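Short chain dehydrogenase (Rhodopseudomonas palustris, PDB 3H7A) probably catalyses an NAD(P)-dependent oxidation or reduction. Local coordinates at residues T33-R38 with L75-A80; R61-D64 with D69-T72. All coordinates share one frame; numbering follows the deposited sequence.

How the contacts relate
Both contacts hold helix 68-81 on a face of the parallel Rossmann sheet, near the edge formed by strand 57-62. Contact 2 (61-64 with 69-72) ties the first half of the helix to the loop that leaves this strand, and contact 1 (33-38 with 75-80) lays the second half on the next strand in; their centres are about 9 Å apart. The strands join through probable backbone hydrogen bonds, R61 N to A36 O (2.9 Å) and L63 N to R38 O (2.8 Å), while R61 NH1 packs 3.6 Å from A77 CB. No ligand takes part; in short-chain dehydrogenases an acidic residue after the equivalent edge strand commonly lies near the cofactor adenine, as D64 may.

Contact 1 (T33-R38 with L75-A80); sequences TVFAGR and LNAADA
F35 lays one face of its ring on A78, packing helix 68-81 against strand 33-38 of the Rossmann fold, the parallel, helix-covered sheet of short-chain dehydrogenases. The tight part is a CH-pi contact: A78 CA stands 3.7 Å from the ring centroid and just 4° off the ring normal, so the helix backbone rests on the middle of the ring. A78 CB lies over the same face, displaced toward the root of the side chain, 3.7 Å from F35 CG. The first torsion of F35 sets CG anti to the carbonyl carbon (chi1 -88°) and sends the ring out from the sheet under the helix. With only a methyl at A78, strand and helix approach to 6.3 Å between F35 CA and A78 CA.

Toward A77 the fit is looser and nearer to solvent. This partly exposed residue offers its methyl to the far rim of the ring, F35 CE2 to A77 CB being 4.2 Å, and its carbonyl oxygen meets F35 CZ obliquely at 3.9 Å. The ring is also boxed in by other groups: H81 makes an edge-to-face contact with it, and V59 and T9, on the two flanking strands, touch its side chain. A leucine in place of F35 would probably lose the broad flat surface under A78 CA and the edge-to-face partner of H81, leaving a gap between helix and sheet. On the opposite side of the helix, D79 is turned away from the strand, its OD1 hydrogen-bonded to L84 N and H132 NE2. No hydrogen bond joins 33-38 to 75-80, and the A78 backbone N lies 3.9 Å from F35 CE2.

Contact 2 (R61-D64 with D69-T72); sequences RSLD and DEVT
The chain leaves strand 57-62 at L63 and D64 and soon turns into helix 68-81, the beta-to-alpha connection of a Rossmann fold; L63 and E70 come nearest, their CA atoms 6.4 Å apart. E70 reaches back from the first turn of the helix, its chain extended beyond CG, to take the backbone N-H of D64. The bond from D64 N to E70 OE1 is 2.9 Å and almost straight (175°), but the N-H meets OE1 from above the carboxylate plane, 42° out of it. The D64 carboxylate is turned elsewhere, OD1 forming a salt bridge with R66; the like-charged D64 OD2 and E70 OE2 stay 4.9 Å apart.

Beside this polar link L63 swings CG anti to its own N (chi1 167°), bringing CD1 against the helix backbone, 3.5 Å from E70 O, and near one methyl of V71, CG2, 4.4 Å away. A water lies in plane at the edge of the R61 guanidinium, accepting from NH2 at 2.7 Å and donating a longer bond to E70 O, 3.3 Å away.

Contact 1 (T33-R38 with L75-A80)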
ATOM      1  N   THR B  33      29.325 -11.820 -19.352  1.00 20.88           N
ATOM      2  CA  THR B  33      30.502 -11.212 -18.745  1.00 25.35           C
ATOM      3  C   THR B  33      30.018 -10.243 -17.678  1.00 23.52           C
ATOM      4  O   THR B  33      29.253  -9.340 -17.959  1.00 27.28           O
ATOM      5  CB  THR B  33      31.399 -10.466 -19.751  1.00 24.95           C
ATOM      6  OG1 THR B  33      31.911 -11.390 -20.719  1.00 27.40           O
ATOM      7  CG2 THR B  33      32.573  -9.792 -19.038  1.00 15.04           C
ATOM      8  N   VAL B  34      30.467 -10.430 -16.451  1.00 28.67           N
ATOM      9  CA  VAL B  34      30.046  -9.545 -15.383  1.00 26.77           C
ATOM     10  C   VAL B  34      31.068  -8.433 -15.192  1.00 25.37           C
ATOM     11  O   VAL B  34      32.257  -8.685 -15.100  1.00 28.04           O
ATOM     12  CB  VAL B  34      29.765 -10.334 -14.078  1.00 26.77           C
ATOM     13  CG1 VAL B  34      29.490  -9.383 -12.894  1.00 28.32           C
ATOM     14  CG2 VAL B  34      28.590 -11.300 -14.292  1.00 28.07           C
ATOM     15  N   PHE B  35      30.585  -7.201 -15.204  1.00 23.69           N
ATOM     16  CA  PHE B  35      31.333  -6.051 -14.745  1.00 22.81           C
ATOM     17  C   PHE B  35      30.950  -5.833 -13.300  1.00 29.06           C
ATOM     18  O   PHE B  35      29.811  -5.499 -12.992  1.00 32.99           O
ATOM     19  CB  PHE B  35      31.035  -4.820 -15.624  1.00 24.91           C
ATOM     20  CG  PHE B  35      31.944  -4.723 -16.819  1.00 23.82           C
ATOM     21  CD1 PHE B  35      31.916  -5.708 -17.815  1.00 30.14           C
ATOM     22  CD2 PHE B  35      32.878  -3.691 -16.922  1.00 31.25           C
ATOM     23  CE1 PHE B  35      32.784  -5.661 -18.901  1.00 16.24           C
ATOM     24  CE2 PHE B  35      33.749  -3.624 -18.015  1.00 29.08           C
ATOM     25  CZ  PHE B  35      33.697  -4.609 -19.004  1.00 27.91           C
ATOM     26  N   ALA B  36      31.907  -6.062 -12.415  1.00 24.12           N
ATOM     27  CA  ALA B  36      31.657  -6.023 -10.999  1.00 23.92           C
ATOM     28  C   ALA B  36      32.342  -4.802 -10.437  1.00 24.90           C
ATOM     29  O   ALA B  36      33.531  -4.587 -10.672  1.00 26.19           O
ATOM     30  CB  ALA B  36      32.200  -7.293 -10.353  1.00 20.14           C
ATOM     31  N   GLY B  37      31.594  -3.985  -9.703  1.00 28.98           N
ATOM     32  CA  GLY B  37      32.157  -2.803  -9.069  1.00 21.31           C
ATOM     33  C   GLY B  37      31.947  -2.778  -7.567  1.00 28.92           C
ATOM     34  O   GLY B  37      30.877  -3.133  -7.077  1.00 27.91           O
ATOM     35  N   ARG B  38      32.993  -2.402  -6.835  1.00 28.19           N
ATOM     36  CA  ARG B  38      32.893  -2.072  -5.411  1.00 31.21           C
ATOM     37  C   ARG B  38      33.888  -0.945  -5.152  1.00 34.89           C
ATOM     38  O   ARG B  38      34.718  -0.673  -6.015  1.00 34.96           O
ATOM     39  CB  ARG B  38      33.164  -3.300  -4.532  1.00 30.84           C
ATOM     40  CG  ARG B  38      34.604  -3.761  -4.506  1.00 31.70           C
ATOM     41  CD  ARG B  38      34.793  -4.967  -3.612  1.00 32.32           C
ATOM     42  NE  ARG B  38      34.709  -4.645  -2.191  1.00 40.04           N
ATOM     43  CZ  ARG B  38      34.704  -5.554  -1.218  1.00 45.51           C
ATOM     44  NH1 ARG B  38      34.763  -6.851  -1.499  1.00 38.82           N
ATOM     45  NH2 ARG B  38      34.634  -5.167   0.040  1.00 45.08           N
ATOM     46  N   LEU B  75      29.542   1.943 -16.826  1.00 26.88           N
ATOM     47  CA  LEU B  75      28.495   1.411 -17.689  1.00 26.51           C
ATOM     48  C   LEU B  75      28.850   1.498 -19.161  1.00 28.17           C
ATOM     49  O   LEU B  75      28.602   0.551 -19.912  1.00 28.80           O
ATOM     50  CB  LEU B  75      27.158   2.107 -17.405  1.00 28.90           C
ATOM     51  CG  LEU B  75      26.571   1.821 -16.015  1.00 23.12           C
ATOM     52  CD1 LEU B  75      25.373   2.694 -15.720  1.00 22.34           C
ATOM     53  CD2 LEU B  75      26.218   0.362 -15.881  1.00 15.75           C
ATOM     54  N   ASN B  76      29.422   2.633 -19.570  1.00 30.45           N
ATOM     55  CA  ASN B  76      29.959   2.794 -20.918  1.00 27.42           C
ATOM     56  C   ASN B  76      31.022   1.736 -21.233  1.00 27.47           C
ATOM     57  O   ASN B  76      31.015   1.161 -22.323  1.00 34.36           O
ATOM     58  CB  ASN B  76      30.562   4.183 -21.097  1.00 21.21           C
ATOM     59  CG  ASN B  76      29.521   5.253 -21.328  1.00 31.68           C
ATOM     60  OD1 ASN B  76      28.362   4.964 -21.630  1.00 30.16           O
ATOM     61  ND2 ASN B  76      29.932   6.513 -21.188  1.00 31.89           N
ATOM     62  N   ALA B  77      31.917   1.482 -20.276  1.00 29.80           N
ATOM     63  CA  ALA B  77      32.930   0.422 -20.387  1.00 27.22           C
ATOM     64  C   ALA B  77      32.308  -0.955 -20.562  1.00 29.48           C
ATOM     65  O   ALA B  77      32.761  -1.732 -21.412  1.00 26.73           O
ATOM     66  CB  ALA B  77      33.859   0.437 -19.181  1.00 25.68           C
ATOM     67  N   ALA B  78      31.264  -1.247 -19.777  1.00 22.86           N
ATOM     68  CA  ALA B  78      30.570  -2.534 -19.861  1.00 25.07           C
ATOM     69  C   ALA B  78      29.916  -2.698 -21.213  1.00 21.42           C
ATOM     70  O   ALA B  78      30.106  -3.722 -21.861  1.00 19.77           O
ATOM     71  CB  ALA B  78      29.547  -2.716 -18.731  1.00 21.28           C
ATOM     72  N   ASP B  79      29.196  -1.675 -21.668  1.00 20.42           N
ATOM     73  CA  ASP B  79      28.544  -1.736 -22.969  1.00 25.59           C
ATOM     74  C   ASP B  79      29.532  -1.822 -24.150  1.00 29.13           C
ATOM     75  O   ASP B  79      29.226  -2.435 -25.178  1.00 28.82           O
ATOM     76  CB  ASP B  79      27.597  -0.548 -23.168  1.00 24.56           C
ATOM     77  CG  ASP B  79      26.672  -0.750 -24.345  1.00 24.56           C
ATOM     78  OD1 ASP B  79      25.865  -1.703 -24.322  1.00 29.48           O
ATOM     79  OD2 ASP B  79      26.750   0.035 -25.304  1.00 33.52           O
ATOM     80  N   ALA B  80      30.706  -1.209 -23.996  1.00 31.02           N
ATOM     81  CA  ALA B  80      31.726  -1.213 -25.048  1.00 29.40           C
ATOM     82  C   ALA B  80      32.310  -2.616 -25.205  1.00 31.08           C
ATOM     83  O   ALA B  80      32.588  -3.051 -26.318  1.00 35.24           O
ATOM     84  CB  ALA B  80      32.826  -0.190 -24.746  1.00 23.79           C
TER

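Contact 2 (R61-D64 with D69-T72)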
ATOM      1  N   ARG B  61      36.251  -3.746 -11.355  1.00 33.60           N
ATOM      2  CA  ARG B  61      36.660  -2.345 -11.286  1.00 33.15           C
ATOM      3  C   ARG B  61      36.434  -1.766  -9.895  1.00 33.93           C
ATOM      4  O   ARG B  61      35.579  -2.248  -9.150  1.00 34.56           O
ATOM      5  CB  ARG B  61      35.923  -1.495 -12.328  1.00 30.66           C
ATOM      6  CG  ARG B  61      36.313  -1.788 -13.776  1.00 36.45           C
ATOM      7  CD  ARG B  61      35.357  -1.110 -14.760  1.00 41.15           C
ATOM      8  NE  ARG B  61      35.366   0.356 -14.673  1.00 47.14           N
ATOM      9  CZ  ARG B  61      35.883   1.178 -15.590  1.00 51.65           C
ATOM     10  NH1 ARG B  61      36.454   0.699 -16.694  1.00 44.88           N
ATOM     11  NH2 ARG B  61      35.828   2.494 -15.406  1.00 46.69           N
ATOM     12  N   SER B  62      37.221  -0.744  -9.551  1.00 26.53           N
ATOM     13  CA  SER B  62      36.968   0.085  -8.383  1.00 30.17           C
ATOM     14  C   SER B  62      35.937   1.092  -8.814  1.00 29.28           C
ATOM     15  O   SER B  62      36.061   1.678  -9.890  1.00 30.46           O
ATOM     16  CB  SER B  62      38.230   0.827  -7.953  1.00 37.77           C
ATOM     17  OG  SER B  62      39.086  -0.009  -7.205  1.00 39.77           O
ATOM     18  N   LEU B  63      34.906   1.283  -7.998  1.00 33.18           N
ATOM     19  CA  LEU B  63      33.805   2.164  -8.367  1.00 31.28           C
ATOM     20  C   LEU B  63      33.177   2.761  -7.130  1.00 28.44           C
ATOM     21  O   LEU B  63      32.724   2.043  -6.237  1.00 32.40           O
ATOM     22  CB  LEU B  63      32.741   1.409  -9.187  1.00 30.04           C
ATOM     23  CG  LEU B  63      31.383   2.093  -9.406  1.00 31.60           C
ATOM     24  CD1 LEU B  63      31.507   3.253 -10.377  1.00 31.80           C
ATOM     25  CD2 LEU B  63      30.282   1.098  -9.851  1.00 29.14           C
ATOM     26  N   ASP B  64      33.161   4.084  -7.089  1.00 36.17           N
ATOM     27  CA  ASP B  64      32.410   4.799  -6.082  1.00 34.45           C
ATOM     28  C   ASP B  64      31.120   5.302  -6.725  1.00 31.57           C
ATOM     29  O   ASP B  64      31.113   6.294  -7.458  1.00 32.09           O
ATOM     30  CB  ASP B  64      33.236   5.947  -5.505  1.00 36.06           C
ATOM     31  CG  ASP B  64      32.504   6.703  -4.415  1.00 43.34           C
ATOM     32  OD1 ASP B  64      31.598   6.134  -3.766  1.00 45.82           O
ATOM     33  OD2 ASP B  64      32.850   7.878  -4.203  1.00 51.26           O
ATOM     34  N   ASP B  69      30.301  10.363 -12.647  1.00 33.81           N
ATOM     35  CA  ASP B  69      31.243  10.239 -13.749  1.00 33.27           C
ATOM     36  C   ASP B  69      31.809   8.831 -13.784  1.00 29.52           C
ATOM     37  O   ASP B  69      31.990   8.265 -14.854  1.00 34.25           O
ATOM     38  CB  ASP B  69      32.353  11.283 -13.614  1.00 37.96           C
ATOM     39  CG  ASP B  69      31.828  12.711 -13.722  1.00 52.96           C
ATOM     40  OD1 ASP B  69      30.895  12.958 -14.522  1.00 59.33           O
ATOM     41  OD2 ASP B  69      32.351  13.589 -12.999  1.00 67.54           O
ATOM     42  N   GLU B  70      32.067   8.277 -12.602  1.00 25.08           N
ATOM     43  CA  GLU B  70      32.518   6.903 -12.447  1.00 29.22           C
ATOM     44  C   GLU B  70      31.434   5.889 -12.822  1.00 30.83           C
ATOM     45  O   GLU B  70      31.739   4.865 -13.438  1.00 28.29           O
ATOM     46  CB  GLU B  70      32.984   6.648 -11.013  1.00 23.99           C
ATOM     47  CG  GLU B  70      34.326   7.271 -10.648  1.00 37.47           C
ATOM     48  CD  GLU B  70      34.823   6.842  -9.256  1.00 37.17           C
ATOM     49  OE1 GLU B  70      34.772   5.635  -8.928  1.00 43.51           O
ATOM     50  OE2 GLU B  70      35.280   7.719  -8.491  1.00 49.31           O
ATOM     51  N   VAL B  71      30.182   6.156 -12.440  1.00 28.15           N
ATOM     52  CA  VAL B  71      29.053   5.277 -12.807  1.00 26.55           C
ATOM     53  C   VAL B  71      28.897   5.238 -14.319  1.00 28.37           C
ATOM     54  O   VAL B  71      28.792   4.167 -14.906  1.00 29.13           O
ATOM     55  CB  VAL B  71      27.700   5.723 -12.148  1.00 27.56           C
ATOM     56  CG1 VAL B  71      26.505   5.012 -12.778  1.00 20.00           C
ATOM     57  CG2 VAL B  71      27.720   5.446 -10.671  1.00 21.58           C
ATOM     58  N   THR B  72      28.903   6.416 -14.935  1.00 22.78           N
ATOM     59  CA  THR B  72      28.776   6.544 -16.379  1.00 27.40           C
ATOM     60  C   THR B  72      29.929   5.826 -17.100  1.00 26.43           C
ATOM     61  O   THR B  72      29.708   5.131 -18.096  1.00 33.70           O
ATOM     62  CB  THR B  72      28.673   8.031 -16.754  1.00 27.82           C
ATOM     63  OG1 THR B  72      27.674   8.638 -15.924  1.00 28.05           O
ATOM     64  CG2 THR B  72      28.283   8.236 -18.218  1.00 31.67           C
TER
HETATM   65  O   HOH W   1      34.882   3.904 -13.361  1.00 40.02           O